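Local coordinates for genome polyprotein (Chicken sicinivirus JSY, PDB 6QWT) that contains, in the part described here, the 3Dpol RNA-dependent RNA polymerase, which probably copies the viral RNA genome during replication, at residues A[91-96]-A[131-135]; A[141-146]-A[181-185]. All coordinates share one frame. Residues are numbered along the deposited sequence.

Interaction 1: A[91-96]-A[131-135]; sequences MLEAIN and LYHPC
A short helix packs against one strand of a two-stranded antiparallel hairpin, 124-126 with 132-134, near the surface of the polymerase, probably in the fingers of its right-hand fold. Residues 91-96 are helical; 132-134 are extended (phi/psi -87/131 at Tyr132). The axes of the short segments pass 8.3 Å apart with 121° between their directions, so the strand runs obliquely against the helix. CA atoms are nearest for Leu92 and His133 (6.8 Å) and for Asn96 and Tyr132 (6.4 Å). Asn96, chi1 m and chi2 -77°, turns its amide onto the Tyr132 backbone: Tyr132 N donates to Asn96 OD1 (2.8 Å) and Asn96 ND2 donates to Tyr132 O (3.0 Å), a pair of hydrogen bonds from one side-chain amide to a single residue's N and O. The Tyr132 ring (chi1 m) leads away from the helix, and Asn96 ND2 lies against Leu131 CB (3.4 Å). Ile95 (m, t) sets CG2 on Tyr132 CB and CD1 on Pro134 CD, both at 3.7 Å. Met91 (t, t, m) brings SD to Pro134 CG at 3.8 Å. Leu92 (m, t) makes a CH-pi contact with His133, whose NE2 is hydrogen-bonded to Asp129 in the hairpin turn; Leu92 CD2 is 3.7 Å from the ring centroid, 9° off its normal. Asn96 ND2 also donates to Leu92 O of its own helix at 3.1 Å.

Interaction 2: A[141-146]-A[181-185]; sequences EIEACL and HAIIA
This is a buried helix-helix packing contact, probably within the fingers of the polymerase, joining helix 136-147, which follows the hairpin strand 132-134, to helix 180-189, which comes after the edge strand 174-177 of the mixed sheet. Both segments are regular alpha helix, with Cys145 N bonded to Glu141 O (2.9 Å) and Ala185 N to His181 O (3.2 Å). The segment axes approach to 8.4 Å and cross at -62°. The backbones are closest near the start, where Ile142 CA and His181 CA are 4.7 Å apart; Cys145 CA and Ala182 CA are 6.3 Å apart. At this tight point His181 CB lies 3.8 Å from both Glu141 CB and Ile142 N. His181 takes chi1 p (63°) and chi2 -72°, which carries its ring alongside helix 136-147; its CD2 is 4.2 Å from Cys145 CB, one face lies beneath Glu141 OE2, and ND1 is hydrogen-bonded to Trp114. Ile142 (m, t) extends CD1 to Ile184 CD1 at 3.7 Å, Ile184 also being m, t. Cys145, chi1 t, directs SG between the small residues of the partner, 3.9 Å from Ala182 CA and 4.0 Å from Ala185 CB. Leu146 (m, t) closes the far end with CD2 3.7 Å from Ala185 CB. The two segments thus share apolar and van der Waals contacts without hydrogen bonds between them, while the polar end of His181 is satisfied by Trp114 NE1 outside them.

Interactions 1 and 2 follow one another along the chain, and strand 132-134 leads straight into helix 136-147, with Cys135 as its side-chain N-cap. Their centres lie about 12 Å apart, on the same side of the molecule, and the side chains of helix 91-96 join them. Ile95 CG1 meets Ile184 CD1 at 3.7 Å and Met91 CE meets Ile142 CG2 at 3.8 Å, while Ala94 CB rests 3.9 Å from Ile184 O. Met188 of helix 180-189 touches Met91, Ala94, Ile142 and Leu146, extending the shared apolar layer. Both contacts are structural packing, their centres about 25 and 22 Å from the centre of the chain.

Interaction 1: A[91-96]-A[131-135]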
loop_
_atom_site.group_PDB
_atom_site.type_symbol
_atom_site.label_atom_id
_atom_site.label_comp_id
_atom_site.label_asym_id
_atom_site.label_seq_id
_atom_site.Cartn_x
_atom_site.Cartn_y
_atom_site.Cartn_z
ATOM N N MET A 91 19.546 8.486 13.265
ATOM C CA MET A 91 19.306 9.174 12.001
ATOM C C MET A 91 20.049 8.499 10.858
ATOM O O MET A 91 19.518 8.380 9.745
ATOM C CB MET A 91 19.714 10.638 12.105
ATOM C CG MET A 91 19.407 11.421 10.845
ATOM S SD MET A 91 19.941 13.129 10.921
ATOM C CE MET A 91 19.018 13.723 12.334
ATOM N N LEU A 92 21.277 8.039 11.115
ATOM C CA LEU A 92 22.049 7.360 10.081
ATOM C C LEU A 92 21.443 6.006 9.737
ATOM O O LEU A 92 21.445 5.598 8.570
ATOM C CB LEU A 92 23.499 7.203 10.530
ATOM C CG LEU A 92 24.381 8.435 10.323
ATOM C CD1 LEU A 92 25.563 8.419 11.278
ATOM C CD2 LEU A 92 24.854 8.508 8.881
ATOM N N GLU A 93 20.927 5.290 10.741
ATOM C CA GLU A 93 20.247 4.027 10.468
ATOM C C GLU A 93 18.972 4.253 9.666
ATOM O O GLU A 93 18.664 3.482 8.750
ATOM C CB GLU A 93 19.934 3.300 11.775
ATOM C CG GLU A 93 21.084 2.464 12.309
ATOM C CD GLU A 93 20.823 1.933 13.705
ATOM O OE1 GLU A 93 20.133 2.622 14.488
ATOM O OE2 GLU A 93 21.311 0.827 14.021
ATOM N N ALA A 94 18.220 5.307 9.992
ATOM C CA ALA A 94 16.997 5.592 9.251
ATOM C C ALA A 94 17.291 5.925 7.794
ATOM O O ALA A 94 16.462 5.659 6.918
ATOM C CB ALA A 94 16.229 6.733 9.918
ATOM N N ILE A 95 18.465 6.492 7.516
ATOM C CA ILE A 95 18.825 6.840 6.146
ATOM C C ILE A 95 19.376 5.629 5.404
ATOM O O ILE A 95 18.935 5.309 4.295
ATOM C CB ILE A 95 19.832 8.007 6.142
ATOM C CG1 ILE A 95 19.159 9.295 6.620
ATOM C CG2 ILE A 95 20.435 8.188 4.753
ATOM C CD1 ILE A 95 20.130 10.412 6.928
ATOM N N ASN A 96 20.341 4.930 6.010
ATOM C CA ASN A 96 21.088 3.884 5.322
ATOM C C ASN A 96 20.570 2.475 5.579
ATOM O O ASN A 96 20.876 1.573 4.792
ATOM C CB ASN A 96 22.566 3.956 5.716
ATOM C CG ASN A 96 23.213 5.258 5.291
ATOM O OD1 ASN A 96 23.531 5.453 4.117
ATOM N ND2 ASN A 96 23.402 6.163 6.244
ATOM N N LEU A 131 28.625 5.630 4.289
ATOM C CA LEU A 131 27.188 5.802 4.424
ATOM C C LEU A 131 26.777 7.202 3.989
ATOM O O LEU A 131 27.608 8.090 3.778
ATOM C CB LEU A 131 26.746 5.550 5.870
ATOM C CG LEU A 131 27.155 4.214 6.484
ATOM C CD1 LEU A 131 26.738 4.167 7.942
ATOM C CD2 LEU A 131 26.551 3.055 5.703
ATOM N N TYR A 132 25.467 7.390 3.863
ATOM C CA TYR A 132 24.901 8.676 3.485
ATOM C C TYR A 132 24.683 9.529 4.727
ATOM O O TYR A 132 24.109 9.061 5.716
ATOM C CB TYR A 132 23.578 8.488 2.744
ATOM C CG TYR A 132 23.723 8.010 1.322
ATOM C CD1 TYR A 132 24.310 8.814 0.354
ATOM C CD2 TYR A 132 23.266 6.754 0.942
ATOM C CE1 TYR A 132 24.443 8.381 -0.951
ATOM C CE2 TYR A 132 23.394 6.312 -0.361
ATOM C CZ TYR A 132 23.984 7.131 -1.303
ATOM O OH TYR A 132 24.114 6.699 -2.604
ATOM N N HIS A 133 25.140 10.777 4.669
ATOM C CA HIS A 133 24.912 11.739 5.727
ATOM C C HIS A 133 24.089 12.907 5.202
ATOM O O HIS A 133 24.290 13.338 4.063
ATOM C CB HIS A 133 26.237 12.267 6.298
ATOM C CG HIS A 133 27.081 11.213 6.943
ATOM N ND1 HIS A 133 27.414 11.242 8.282
ATOM C CD2 HIS A 133 27.663 10.101 6.435
ATOM C CE1 HIS A 133 28.161 10.192 8.570
ATOM N NE2 HIS A 133 28.327 9.483 7.466
ATOM N N PRO A 134 23.156 13.431 5.993
ATOM C CA PRO A 134 22.377 14.585 5.530
ATOM C C PRO A 134 23.231 15.844 5.488
ATOM O O PRO A 134 24.114 16.046 6.325
ATOM C CB PRO A 134 21.262 14.701 6.575
ATOM C CG PRO A 134 21.865 14.121 7.815
ATOM C CD PRO A 134 22.773 13.009 7.352
ATOM N N CYS A 135 22.964 16.689 4.491
ATOM C CA CYS A 135 23.591 17.998 4.447
ATOM C C CYS A 135 23.122 18.823 5.645
ATOM O O CYS A 135 22.084 18.524 6.242
ATOM C CB CYS A 135 23.257 18.704 3.132
ATOM S SG CYS A 135 21.502 19.037 2.878
#

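Interaction 2: A[141-146]-A[181-185]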
loop_
_atom_site.group_PDB
_atom_site.type_symbol
_atom_site.label_atom_id
_atom_site.label_comp_id
_atom_site.label_asym_id
_atom_site.label_seq_id
_atom_site.Cartn_x
_atom_site.Cartn_y
_atom_site.Cartn_z
ATOM N N GLU A 141 16.299 20.191 9.313
ATOM C CA GLU A 141 14.870 20.011 9.081
ATOM C C GLU A 141 14.365 18.727 9.729
ATOM O O GLU A 141 13.249 18.694 10.260
ATOM C CB GLU A 141 14.575 20.016 7.581
ATOM C CG GLU A 141 14.554 21.403 6.963
ATOM C CD GLU A 141 13.516 22.307 7.599
ATOM O OE1 GLU A 141 13.882 23.089 8.501
ATOM O OE2 GLU A 141 12.334 22.232 7.202
ATOM N N ILE A 142 15.169 17.660 9.690
ATOM C CA ILE A 142 14.810 16.430 10.393
ATOM C C ILE A 142 14.679 16.697 11.886
ATOM O O ILE A 142 13.730 16.246 12.538
ATOM C CB ILE A 142 15.847 15.327 10.112
ATOM C CG1 ILE A 142 15.958 15.055 8.612
ATOM C CG2 ILE A 142 15.496 14.048 10.878
ATOM C CD1 ILE A 142 17.176 14.241 8.237
ATOM N N GLU A 143 15.633 17.444 12.446
ATOM C CA GLU A 143 15.594 17.771 13.868
ATOM C C GLU A 143 14.354 18.590 14.209
ATOM O O GLU A 143 13.656 18.302 15.188
ATOM C CB GLU A 143 16.867 18.524 14.260
ATOM C CG GLU A 143 17.233 18.416 15.729
ATOM C CD GLU A 143 17.699 17.026 16.109
ATOM O OE1 GLU A 143 17.274 16.522 17.170
ATOM O OE2 GLU A 143 18.491 16.436 15.342
ATOM N N ALA A 144 14.067 19.620 13.409
ATOM C CA ALA A 144 12.884 20.443 13.648
ATOM C C ALA A 144 11.603 19.636 13.512
ATOM O O ALA A 144 10.616 19.915 14.204
ATOM C CB ALA A 144 12.864 21.627 12.681
ATOM N N CYS A 145 11.595 18.638 12.626
ATOM C CA CYS A 145 10.413 17.797 12.474
ATOM C C CYS A 145 10.189 16.922 13.700
ATOM O O CYS A 145 9.040 16.652 14.067
ATOM C CB CYS A 145 10.541 16.933 11.220
ATOM S SG CYS A 145 9.028 16.057 10.784
ATOM N N LEU A 146 11.271 16.478 14.344
ATOM C CA LEU A 146 11.131 15.650 15.537
ATOM C C LEU A 146 10.524 16.428 16.697
ATOM O O LEU A 146 9.871 15.837 17.565
ATOM C CB LEU A 146 12.488 15.074 15.932
ATOM C CG LEU A 146 13.034 13.989 15.005
ATOM C CD1 LEU A 146 14.490 13.699 15.329
ATOM C CD2 LEU A 146 12.187 12.726 15.111
ATOM N N HIS A 181 12.507 15.037 4.917
ATOM C CA HIS A 181 12.813 15.242 6.331
ATOM C C HIS A 181 11.726 14.665 7.230
ATOM O O HIS A 181 12.022 14.221 8.345
ATOM C CB HIS A 181 13.033 16.730 6.630
ATOM C CG HIS A 181 11.831 17.592 6.392
ATOM N ND1 HIS A 181 11.365 17.893 5.130
ATOM C CD2 HIS A 181 11.015 18.242 7.258
ATOM C CE1 HIS A 181 10.307 18.679 5.227
ATOM N NE2 HIS A 181 10.073 18.905 6.508
ATOM N N ALA A 182 10.472 14.651 6.768
ATOM C CA ALA A 182 9.417 13.995 7.535
ATOM C C ALA A 182 9.537 12.479 7.461
ATOM O O ALA A 182 9.162 11.779 8.410
ATOM C CB ALA A 182 8.043 14.440 7.038
ATOM N N ILE A 183 10.055 11.956 6.350
ATOM C CA ILE A 183 10.201 10.512 6.212
ATOM C C ILE A 183 11.313 9.998 7.117
ATOM O O ILE A 183 11.157 8.972 7.791
ATOM C CB ILE A 183 10.443 10.148 4.736
ATOM C CG1 ILE A 183 9.108 10.066 3.994
ATOM C CG2 ILE A 183 11.206 8.837 4.615
ATOM C CD1 ILE A 183 9.205 10.415 2.535
ATOM N N ILE A 184 12.441 10.707 7.165
ATOM C CA ILE A 184 13.556 10.273 8.001
ATOM C C ILE A 184 13.193 10.376 9.479
ATOM O O ILE A 184 13.527 9.489 10.275
ATOM C CB ILE A 184 14.819 11.083 7.658
ATOM C CG1 ILE A 184 15.269 10.768 6.230
ATOM C CG2 ILE A 184 15.936 10.771 8.635
ATOM C CD1 ILE A 184 16.392 11.650 5.735
ATOM N N ALA A 185 12.497 11.447 9.872
ATOM C CA ALA A 185 12.026 11.550 11.250
ATOM C C ALA A 185 11.061 10.420 11.586
ATOM O O ALA A 185 11.103 9.864 12.689
ATOM C CB ALA A 185 11.364 12.907 11.482
#